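Local coordinates for protein transcriptional regulator (Corynebacterium diphtheriae, PDB 3LMM) that is of unknown function but is probably a transcriptional regulator, combining a Schlafen AlbA_2-type domain with a RecG C-terminal-like region and helix-turn-helix-family domains, at residues Leu327-Phe339 against Ile393-Gly407. Numbering follows the deposited sequence.
Sequences LDSTLIVRSPGGF and IEEIAGPFVETTLVG
Strands 330-336 and 400-406 run antiparallel, their axes 162° apart and 4.3 Å at closest approach, with L331/L405, V333/T403 and S335/V401 as hydrogen-bonded pairs. Each of these pairs exchanges two backbone bonds, exemplified by L405 N to L331 O at 2.9 Å; G407 N to S329 O and G337 N to P399 O prolong the ladder at its two ends. On one face of the sheet T330 lies beside V406 and I332 beside T404, where I332 CG2 meets T404 CG2 at 3.6 Å. R334 and E402 extend this row, their chains alongside one another. E402 OE2 sits over the centre of the guanidinium, 3.3 Å from R334 NE, while the carboxylate and guanidinium planes are 76° apart. The salt bridge is therefore one of charge alone, since no N-H is aimed at the oxygen. E402 CG stands between its backbone N and carbonyl carbon (chi1 75°), and the chain beyond it is extended, which carries the carboxylate alongside R334. On the other face V333, S335 and L405 pack on helix 298-311. Beyond the strand, 337-339 turns across the hairpin formed by 393-396 and 400-406. The F339 ring packs on V401 CG1 through CE2 and on I393 CG1 through CZ, with E395 CB over one face. The E395 chain runs counter to the F339 side chain, and E395 OE1 accepts a bent hydrogen bond from F339 N (2.9 Å), reached from above the carboxylate plane. Within the RecG C-terminal-like region, the contact joins 330-336, paired with 320-325 on its other edge, to 400-406; 392-396 is outermost in the six-stranded sheet. Backbone bonds thus supply the directional bonding, R334-E402 probably adds charge attraction, and F339 joins loop 337-339 to the hairpin through ring packing and one N-H bond.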
ATOM      1  N   LEU A 327      30.946   1.266   8.894  1.00 35.77           N
ATOM      2  CA  LEU A 327      31.026   1.866  10.215  1.00 43.44           C
ATOM      3  C   LEU A 327      29.781   2.602  10.710  1.00 40.98           C
ATOM      4  O   LEU A 327      29.625   2.826  11.911  1.00 43.44           O
ATOM      5  CB  LEU A 327      32.250   2.789  10.280  1.00 47.45           C
ATOM      6  CG  LEU A 327      33.589   2.061  10.092  1.00 53.71           C
ATOM      7  CD1 LEU A 327      34.748   3.050  10.105  1.00 55.75           C
ATOM      8  CD2 LEU A 327      33.760   1.030  11.203  1.00 52.31           C
ATOM      9  N   ASP A 328      28.889   2.962   9.799  1.00 36.50           N
ATOM     10  CA  ASP A 328      27.678   3.673  10.187  1.00 33.12           C
ATOM     11  C   ASP A 328      26.460   2.777  10.121  1.00 32.20           C
ATOM     12  O   ASP A 328      25.361   3.168  10.515  1.00 28.88           O
ATOM     13  CB  ASP A 328      27.483   4.893   9.290  1.00 37.72           C
ATOM     14  CG  ASP A 328      28.482   5.989   9.588  1.00 54.37           C
ATOM     15  OD1 ASP A 328      28.552   6.388  10.776  1.00 56.17           O
ATOM     16  OD2 ASP A 328      29.193   6.450   8.658  1.00 55.23           O
ATOM     17  N   SER A 329      26.674   1.561   9.633  1.00 28.91           N
ATOM     18  CA  SER A 329      25.603   0.593   9.488  1.00 24.08           C
ATOM     19  C   SER A 329      24.472   1.187   8.674  1.00 21.89           C
ATOM     20  O   SER A 329      23.321   0.828   8.884  1.00 29.69           O
ATOM     21  CB  SER A 329      25.047   0.169  10.849  1.00 20.22           C
ATOM     22  OG  SER A 329      26.051  -0.318  11.707  1.00 39.41           O
ATOM     23  N   THR A 330      24.759   2.102   7.755  1.00 17.89           N
ATOM     24  CA  THR A 330      23.641   2.650   6.994  1.00 18.75           C
ATOM     25  C   THR A 330      23.632   2.172   5.542  1.00 17.56           C
ATOM     26  O   THR A 330      24.673   1.877   4.970  1.00 14.70           O
ATOM     27  CB  THR A 330      23.584   4.210   7.073  1.00 19.78           C
ATOM     28  OG1 THR A 330      24.137   4.765   5.881  1.00 20.07           O
ATOM     29  CG2 THR A 330      24.337   4.730   8.287  1.00  3.86           C
ATOM     30  N   LEU A 331      22.435   2.067   4.973  1.00 16.17           N
ATOM     31  CA  LEU A 331      22.274   1.627   3.600  1.00 10.86           C
ATOM     32  C   LEU A 331      21.551   2.686   2.800  1.00 13.64           C
ATOM     33  O   LEU A 331      20.466   3.129   3.174  1.00 24.26           O
ATOM     34  CB  LEU A 331      21.481   0.321   3.524  1.00 12.22           C
ATOM     35  CG  LEU A 331      20.928  -0.056   2.134  1.00 11.04           C
ATOM     36  CD1 LEU A 331      20.975  -1.560   1.919  1.00 15.11           C
ATOM     37  CD2 LEU A 331      19.517   0.443   2.004  1.00  1.77           C
ATOM     38  N   ILE A 332      22.147   3.094   1.689  1.00 18.81           N
ATOM     39  CA  ILE A 332      21.527   4.105   0.856  1.00 14.89           C
ATOM     40  C   ILE A 332      21.085   3.467  -0.447  1.00 18.41           C
ATOM     41  O   ILE A 332      21.792   2.632  -1.014  1.00 15.04           O
ATOM     42  CB  ILE A 332      22.502   5.231   0.556  1.00  9.10           C
ATOM     43  CG1 ILE A 332      23.347   5.526   1.791  1.00  8.30           C
ATOM     44  CG2 ILE A 332      21.734   6.470   0.184  1.00 15.03           C
ATOM     45  CD1 ILE A 332      24.424   6.527   1.551  1.00 18.75           C
ATOM     46  N   VAL A 333      19.907   3.859  -0.914  1.00 20.81           N
ATOM     47  CA  VAL A 333      19.372   3.329  -2.163  1.00 21.35           C
ATOM     48  C   VAL A 333      18.940   4.455  -3.103  1.00 27.53           C
ATOM     49  O   VAL A 333      17.848   5.006  -2.966  1.00 26.60           O
ATOM     50  CB  VAL A 333      18.164   2.402  -1.919  1.00 13.39           C
ATOM     51  CG1 VAL A 333      17.562   1.969  -3.248  1.00  4.81           C
ATOM     52  CG2 VAL A 333      18.600   1.194  -1.122  1.00  6.56           C
ATOM     53  N   ARG A 334      19.812   4.778  -4.056  1.00 24.87           N
ATOM     54  CA  ARG A 334      19.559   5.816  -5.044  1.00 26.92           C
ATOM     55  C   ARG A 334      18.883   5.191  -6.254  1.00 32.78           C
ATOM     56  O   ARG A 334      19.417   4.254  -6.841  1.00 36.81           O
ATOM     57  CB  ARG A 334      20.873   6.451  -5.490  1.00 26.90           C
ATOM     58  CG  ARG A 334      21.546   7.340  -4.465  1.00 40.67           C
ATOM     59  CD  ARG A 334      23.052   7.395  -4.708  1.00 56.14           C
ATOM     60  NE  ARG A 334      23.704   8.437  -3.922  1.00 64.89           N
ATOM     61  CZ  ARG A 334      23.656   9.732  -4.224  1.00 78.82           C
ATOM     62  NH1 ARG A 334      22.993  10.141  -5.301  1.00 79.36           N
ATOM     63  NH2 ARG A 334      24.261  10.621  -3.445  1.00 85.73           N
ATOM     64  N   SER A 335      17.717   5.706  -6.632  1.00 34.38           N
ATOM     65  CA  SER A 335      17.001   5.181  -7.794  1.00 34.28           C
ATOM     66  C   SER A 335      16.759   6.220  -8.883  1.00 35.95           C
ATOM     67  O   SER A 335      16.283   7.326  -8.616  1.00 30.44           O
ATOM     68  CB  SER A 335      15.667   4.589  -7.363  1.00 35.78           C
ATOM     69  OG  SER A 335      15.864   3.434  -6.583  1.00 46.91           O
ATOM     70  N   PRO A 336      17.065   5.863 -10.139  1.00 37.55           N
ATOM     71  CA  PRO A 336      16.866   6.799 -11.245  1.00 37.80           C
ATOM     72  C   PRO A 336      15.413   7.249 -11.372  1.00 42.24           C
ATOM     73  O   PRO A 336      14.483   6.433 -11.372  1.00 49.70           O
ATOM     74  CB  PRO A 336      17.338   6.000 -12.451  1.00 32.17           C
ATOM     75  CG  PRO A 336      16.998   4.595 -12.070  1.00 34.61           C
ATOM     76  CD  PRO A 336      17.475   4.542 -10.643  1.00 36.84           C
ATOM     77  N   GLY A 337      15.223   8.560 -11.481  1.00 44.49           N
ATOM     78  CA  GLY A 337      13.887   9.115 -11.614  1.00 39.55           C
ATOM     79  C   GLY A 337      13.532   9.969 -10.415  1.00 36.14           C
ATOM     80  O   GLY A 337      14.268   9.992  -9.431  1.00 35.51           O
ATOM     81  N   GLY A 338      12.407  10.670 -10.496  1.00 31.07           N
ATOM     82  CA  GLY A 338      11.983  11.510  -9.394  1.00 34.13           C
ATOM     83  C   GLY A 338      10.489  11.451  -9.147  1.00 37.90           C
ATOM     84  O   GLY A 338       9.740  10.926  -9.970  1.00 46.86           O
ATOM     85  N   PHE A 339      10.058  11.989  -8.009  1.00 42.12           N
ATOM     86  CA  PHE A 339       8.642  12.016  -7.633  1.00 50.77           C
ATOM     87  C   PHE A 339       7.785  12.624  -8.734  1.00 62.30           C
ATOM     88  O   PHE A 339       8.028  13.761  -9.155  1.00 60.65           O
ATOM     89  CB  PHE A 339       8.447  12.860  -6.375  1.00 46.95           C
ATOM     90  CG  PHE A 339       9.183  12.352  -5.185  1.00 34.63           C
ATOM     91  CD1 PHE A 339       9.518  13.212  -4.147  1.00 35.08           C
ATOM     92  CD2 PHE A 339       9.533  11.017  -5.089  1.00 33.66           C
ATOM     93  CE1 PHE A 339      10.197  12.748  -3.031  1.00 35.59           C
ATOM     94  CE2 PHE A 339      10.209  10.544  -3.980  1.00 40.29           C
ATOM     95  CZ  PHE A 339      10.543  11.411  -2.946  1.00 38.78           C
ATOM     96  N   ILE A 393      13.368   9.396   2.869  1.00 32.12           N
ATOM     97  CA  ILE A 393      13.316   9.259   1.424  1.00 31.51           C
ATOM     98  C   ILE A 393      13.086  10.618   0.742  1.00 29.10           C
ATOM     99  O   ILE A 393      11.982  11.142   0.758  1.00 20.54           O
ATOM    100  CB  ILE A 393      12.230   8.198   1.025  1.00 30.50           C
ATOM    101  CG1 ILE A 393      11.805   8.395  -0.420  1.00 25.67           C
ATOM    102  CG2 ILE A 393      11.032   8.272   1.953  1.00 24.25           C
ATOM    103  CD1 ILE A 393      10.832   7.336  -0.871  1.00 44.87           C
ATOM    104  N   GLU A 394      14.155  11.175   0.164  1.00 27.56           N
ATOM    105  CA  GLU A 394      14.098  12.464  -0.523  1.00 38.64           C
ATOM    106  C   GLU A 394      14.590  12.384  -1.976  1.00 41.27           C
ATOM    107  O   GLU A 394      15.305  11.441  -2.346  1.00 39.03           O
ATOM    108  CB  GLU A 394      14.940  13.511   0.211  1.00 42.74           C
ATOM    109  CG  GLU A 394      16.441  13.287   0.049  1.00 68.97           C
ATOM    110  CD  GLU A 394      17.267  14.547   0.303  1.00 83.56           C
ATOM    111  OE1 GLU A 394      17.001  15.587  -0.357  1.00 82.04           O
ATOM    112  OE2 GLU A 394      18.196  14.490   1.150  1.00 83.87           O
ATOM    113  N   GLU A 395      14.208  13.385  -2.780  1.00 44.28           N
ATOM    114  CA  GLU A 395      14.586  13.476  -4.197  1.00 36.29           C
ATOM    115  C   GLU A 395      15.951  14.147  -4.346  1.00 36.01           C
ATOM    116  O   GLU A 395      16.222  15.195  -3.760  1.00 37.98           O
ATOM    117  CB  GLU A 395      13.535  14.269  -4.991  1.00 31.35           C
ATOM    118  CG  GLU A 395      13.732  14.193  -6.515  1.00 36.63           C
ATOM    119  CD  GLU A 395      12.566  14.774  -7.331  1.00 47.66           C
ATOM    120  OE1 GLU A 395      11.412  14.342  -7.132  1.00 51.58           O
ATOM    121  OE2 GLU A 395      12.800  15.660  -8.185  1.00 52.51           O
ATOM    122  N   ILE A 396      16.805  13.520  -5.136  1.00 34.16           N
ATOM    123  CA  ILE A 396      18.144  14.012  -5.372  1.00 35.72           C
ATOM    124  C   ILE A 396      18.298  14.482  -6.805  1.00 43.31           C
ATOM    125  O   ILE A 396      17.688  13.920  -7.716  1.00 45.78           O
ATOM    126  CB  ILE A 396      19.176  12.901  -5.088  1.00 34.74           C
ATOM    127  CG1 ILE A 396      19.378  12.779  -3.581  1.00 40.72           C
ATOM    128  CG2 ILE A 396      20.472  13.167  -5.832  1.00 34.49           C
ATOM    129  CD1 ILE A 396      19.800  14.077  -2.901  1.00 58.40           C
ATOM    130  N   ALA A 397      19.110  15.519  -7.002  1.00 50.18           N
ATOM    131  CA  ALA A 397      19.348  16.039  -8.342  1.00 51.11           C
ATOM    132  C   ALA A 397      19.876  14.911  -9.234  1.00 49.74           C
ATOM    133  O   ALA A 397      20.878  14.261  -8.918  1.00 40.97           O
ATOM    134  CB  ALA A 397      20.344  17.188  -8.287  1.00 48.60           C
ATOM    135  N   GLY A 398      19.183  14.683 -10.345  1.00 47.80           N
ATOM    136  CA  GLY A 398      19.573  13.637 -11.266  1.00 47.18           C
ATOM    137  C   GLY A 398      18.727  13.629 -12.526  1.00 49.39           C
ATOM    138  O   GLY A 398      19.251  13.893 -13.612  1.00 58.18           O
ATOM    139  N   PRO A 399      17.413  13.355 -12.433  1.00 44.55           N
ATOM    140  CA  PRO A 399      16.628  13.030 -11.238  1.00 40.83           C
ATOM    141  C   PRO A 399      16.977  11.697 -10.579  1.00 41.33           C
ATOM    142  O   PRO A 399      17.330  10.725 -11.248  1.00 43.34           O
ATOM    143  CB  PRO A 399      15.205  13.043 -11.769  1.00 38.03           C
ATOM    144  CG  PRO A 399      15.390  12.487 -13.145  1.00 45.12           C
ATOM    145  CD  PRO A 399      16.567  13.293 -13.635  1.00 41.76           C
ATOM    146  N   PHE A 400      16.845  11.657  -9.257  1.00 36.45           N
ATOM    147  CA  PHE A 400      17.139  10.464  -8.467  1.00 29.56           C
ATOM    148  C   PHE A 400      16.286  10.470  -7.203  1.00 26.43           C
ATOM    149  O   PHE A 400      15.885  11.525  -6.719  1.00 30.29           O
ATOM    150  CB  PHE A 400      18.609  10.464  -8.067  1.00 27.38           C
ATOM    151  CG  PHE A 400      19.498   9.675  -8.985  1.00 30.54           C
ATOM    152  CD1 PHE A 400      19.523   8.289  -8.919  1.00 30.38           C
ATOM    153  CD2 PHE A 400      20.364  10.315  -9.866  1.00 27.96           C
ATOM    154  CE1 PHE A 400      20.406   7.554  -9.712  1.00 39.40           C
ATOM    155  CE2 PHE A 400      21.251   9.586 -10.665  1.00 22.86           C
ATOM    156  CZ  PHE A 400      21.275   8.209 -10.587  1.00 29.24           C
ATOM    157  N   VAL A 401      16.006   9.296  -6.662  1.00 22.78           N
ATOM    158  CA  VAL A 401      15.222   9.216  -5.437  1.00 22.18           C
ATOM    159  C   VAL A 401      15.970   8.287  -4.498  1.00 25.72           C
ATOM    160  O   VAL A 401      15.982   7.073  -4.700  1.00 29.67           O
ATOM    161  CB  VAL A 401      13.829   8.621  -5.685  1.00 20.26           C
ATOM    162  CG1 VAL A 401      13.027   8.637  -4.400  1.00 10.18           C
ATOM    163  CG2 VAL A 401      13.121   9.390  -6.767  1.00 14.90           C
ATOM    164  N   GLU A 402      16.598   8.837  -3.470  1.00 20.28           N
ATOM    165  CA  GLU A 402      17.328   7.956  -2.592  1.00 34.77           C
ATOM    166  C   GLU A 402      16.660   7.743  -1.249  1.00 34.46           C
ATOM    167  O   GLU A 402      16.177   8.688  -0.627  1.00 33.24           O
ATOM    168  CB  GLU A 402      18.776   8.446  -2.399  1.00 32.88           C
ATOM    169  CG  GLU A 402      18.920   9.642  -1.490  1.00 31.27           C
ATOM    170  CD  GLU A 402      20.370   9.998  -1.208  1.00 34.28           C
ATOM    171  OE1 GLU A 402      20.596  10.818  -0.297  1.00 41.29           O
ATOM    172  OE2 GLU A 402      21.277   9.471  -1.895  1.00 24.28           O
ATOM    173  N   THR A 403      16.608   6.480  -0.832  1.00 30.74           N
ATOM    174  CA  THR A 403      16.042   6.101   0.450  1.00 31.27           C
ATOM    175  C   THR A 403      17.235   5.741   1.315  1.00 30.80           C
ATOM    176  O   THR A 403      18.132   5.023   0.877  1.00 32.38           O
ATOM    177  CB  THR A 403      15.094   4.887   0.298  1.00 41.63           C
ATOM    178  OG1 THR A 403      13.949   5.245  -0.497  1.00 34.45           O
ATOM    179  CG2 THR A 403      14.616   4.399   1.662  1.00 36.86           C
ATOM    180  N   THR A 404      17.267   6.283   2.527  1.00 30.82           N
ATOM    181  CA  THR A 404      18.388   6.032   3.438  1.00 27.86           C
ATOM    182  C   THR A 404      17.902   5.370   4.728  1.00 31.11           C
ATOM    183  O   THR A 404      17.002   5.872   5.412  1.00 28.26           O
ATOM    184  CB  THR A 404      19.097   7.341   3.827  1.00 22.95           C
ATOM    185  OG1 THR A 404      18.480   8.428   3.124  1.00 38.09           O
ATOM    186  CG2 THR A 404      20.565   7.273   3.478  1.00 18.63           C
ATOM    187  N   LEU A 405      18.519   4.242   5.059  1.00 27.41           N
ATOM    188  CA  LEU A 405      18.199   3.488   6.261  1.00 21.48           C
ATOM    189  C   LEU A 405      19.395   3.484   7.179  1.00 22.65           C
ATOM    190  O   LEU A 405      20.423   2.916   6.827  1.00 26.44           O
ATOM    191  CB  LEU A 405      17.863   2.041   5.907  1.00 12.06           C
ATOM    192  CG  LEU A 405      16.399   1.773   5.610  1.00 10.33           C
ATOM    193  CD1 LEU A 405      15.925   2.724   4.548  1.00 18.54           C
ATOM    194  CD2 LEU A 405      16.225   0.342   5.174  1.00 13.21           C
ATOM    195  N   VAL A 406      19.275   4.105   8.347  1.00 21.08           N
ATOM    196  CA  VAL A 406      20.392   4.106   9.295  1.00 23.45           C
ATOM    197  C   VAL A 406      20.147   3.113  10.440  1.00 25.20           C
ATOM    198  O   VAL A 406      19.290   3.342  11.290  1.00 27.70           O
ATOM    199  CB  VAL A 406      20.628   5.504   9.902  1.00 21.48           C
ATOM    200  CG1 VAL A 406      21.534   5.387  11.113  1.00 25.63           C
ATOM    201  CG2 VAL A 406      21.254   6.431   8.870  1.00 14.44           C
ATOM    202  N   GLY A 407      20.907   2.019  10.471  1.00 26.26           N
ATOM    203  CA  GLY A 407      20.715   1.021  11.513  1.00 23.01           C
ATOM    204  C   GLY A 407      21.780   0.876  12.589  1.00 26.83           C
ATOM    205  O   GLY A 407      22.284   1.855  13.136  1.00 37.89           O
TER